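Local coordinates for sensor protein qseC (Escherichia coli, PDB 3JZ3) that is the membrane-bound histidine kinase of the QseB/QseC two-component system, probably autophosphorylating with ATP, and activates the flagella regulon, at residues Lys110-Gln114 with Leu193-Asn197. Sequence-based numbering, arbitrary orientation.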
loop_
_atom_site.group_PDB
_atom_site.type_symbol
_atom_site.label_atom_id
_atom_site.label_comp_id
_atom_site.label_asym_id
_atom_site.label_seq_id
_atom_site.Cartn_x
_atom_site.Cartn_y
_atom_site.Cartn_z
ATOM N N LYS B 110 -12.222 -18.099 10.395
ATOM C CA LYS B 110 -11.287 -17.101 10.904
ATOM C C LYS B 110 -9.886 -17.682 11.032
ATOM O O LYS B 110 -9.705 -18.768 11.587
ATOM C CB LYS B 110 -11.751 -16.549 12.255
ATOM C CG LYS B 110 -13.101 -15.846 12.228
ATOM C CD LYS B 110 -13.354 -15.094 13.528
ATOM C CE LYS B 110 -14.761 -14.516 13.585
ATOM N NZ LYS B 110 -15.796 -15.570 13.812
ATOM N N ARG B 111 -8.904 -16.959 10.504
ATOM C CA ARG B 111 -7.501 -17.337 10.648
ATOM C C ARG B 111 -6.721 -16.234 11.344
ATOM O O ARG B 111 -7.035 -15.051 11.201
ATOM C CB ARG B 111 -6.865 -17.641 9.289
ATOM C CG ARG B 111 -7.228 -19.002 8.708
ATOM C CD ARG B 111 -6.666 -20.150 9.540
ATOM N NE ARG B 111 -5.210 -20.266 9.447
ATOM C CZ ARG B 111 -4.501 -21.267 9.962
ATOM N NH1 ARG B 111 -5.107 -22.252 10.616
ATOM N NH2 ARG B 111 -3.182 -21.291 9.818
ATOM N N THR B 112 -5.710 -16.633 12.106
ATOM C CA THR B 112 -4.821 -15.688 12.754
ATOM C C THR B 112 -3.853 -15.166 11.702
ATOM O O THR B 112 -3.168 -15.942 11.031
ATOM C CB THR B 112 -4.059 -16.344 13.929
ATOM O OG1 THR B 112 -4.999 -16.948 14.826
ATOM C CG2 THR B 112 -3.239 -15.306 14.698
ATOM N N GLY B 113 -3.818 -13.852 11.537
ATOM C CA GLY B 113 -2.939 -13.262 10.545
ATOM C C GLY B 113 -2.839 -11.757 10.568
ATOM O O GLY B 113 -3.558 -11.077 11.300
ATOM N N GLN B 114 -1.921 -11.249 9.755
ATOM C CA GLN B 114 -1.769 -9.826 9.525
ATOM C C GLN B 114 -2.602 -9.469 8.278
ATOM O O GLN B 114 -2.347 -9.985 7.186
ATOM C CB GLN B 114 -0.266 -9.485 9.418
ATOM C CG GLN B 114 0.139 -8.274 8.570
ATOM C CD GLN B 114 -0.541 -6.982 8.951
ATOM O OE1 GLN B 114 -1.410 -6.513 8.235
ATOM N NE2 GLN B 114 -0.148 -6.400 10.074
ATOM N N LEU B 193 4.417 -17.800 6.446
ATOM C CA LEU B 193 4.383 -17.011 7.672
ATOM C C LEU B 193 3.082 -17.239 8.452
ATOM O O LEU B 193 3.084 -17.229 9.682
ATOM C CB LEU B 193 4.573 -15.527 7.342
ATOM C CG LEU B 193 4.560 -14.469 8.449
ATOM C CD1 LEU B 193 5.778 -14.590 9.356
ATOM C CD2 LEU B 193 4.496 -13.084 7.834
ATOM N N HIS B 194 1.986 -17.458 7.726
ATOM C CA HIS B 194 0.667 -17.675 8.325
ATOM C C HIS B 194 0.351 -19.149 8.591
ATOM O O HIS B 194 -0.779 -19.491 8.950
ATOM C CB HIS B 194 -0.415 -17.083 7.423
ATOM C CG HIS B 194 -0.438 -15.589 7.414
ATOM N ND1 HIS B 194 0.389 -14.837 6.610
ATOM C CD2 HIS B 194 -1.187 -14.708 8.115
ATOM C CE1 HIS B 194 0.150 -13.554 6.815
ATOM N NE2 HIS B 194 -0.803 -13.449 7.725
ATOM N N GLY B 195 1.342 -20.018 8.408
ATOM C CA GLY B 195 1.147 -21.459 8.576
ATOM C C GLY B 195 0.272 -22.055 7.486
ATOM O O GLY B 195 -0.461 -23.015 7.724
HETATM N N MSE B 196 0.354 -21.478 6.291
HETATM C CA MSE B 196 -0.455 -21.907 5.159
HETATM C C MSE B 196 0.435 -22.495 4.079
HETATM O O MSE B 196 1.614 -22.157 3.981
HETATM C CB MSE B 196 -1.255 -20.734 4.579
HETATM C CG MSE B 196 -2.279 -20.121 5.523
HETATM SE SE MSE B 196 -3.111 -18.509 4.778
HETATM C CE MSE B 196 -4.266 -18.043 6.286
ATOM N N ASN B 197 -0.142 -23.378 3.274
ATOM C CA ASN B 197 0.536 -23.964 2.130
ATOM C C ASN B 197 -0.103 -23.418 0.866
ATOM O O ASN B 197 -1.309 -23.184 0.827
ATOM C CB ASN B 197 0.398 -25.492 2.176
ATOM C CG ASN B 197 1.219 -26.203 1.106
ATOM O OD1 ASN B 197 0.979 -26.051 -0.093
ATOM N ND2 ASN B 197 2.177 -27.010 1.542
#
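A Schellman motif ends helix 186-193 of the ATP-binding, HATPase-type domain, and strand 110-113 packs against this turn just before helix 115-131 begins. Gly195, at positive phi, is the C-prime residue: its N and that of Met196 both bond back to carbonyls of the last turn of the helix. His194, the first residue to leave helical geometry, directs its CA-to-CB bond toward the strand. His194 NE2 accepts a hydrogen bond from the backbone N of Gln114 (3.2 Å), while ND1 is held by Ile190 O, so the imidazole ties the C-terminal end of helix 186-193 to the N-terminal end of helix 115-131. The ring edge lies so close to the backbone, with His194 CD2 3.3 Å from Gly113 CA, that a CB at position 113 would clash. Earlier in the strand, Arg111 NH2 donates to His194 O (3.1 Å), and the selenomethionine Met196 brings CE to 3.9 Å from Arg111 CG. Gln114 is the N-cap of helix 115-131, its OE1 accepting from Leu116 N. Strand 110-113 pairs with strand 74-77, Leu117 and Leu118 of helix 115-131 pack on His194, and after Met196, which touches Val212, the chain enters edge strand 197-202 of the main mixed sheet.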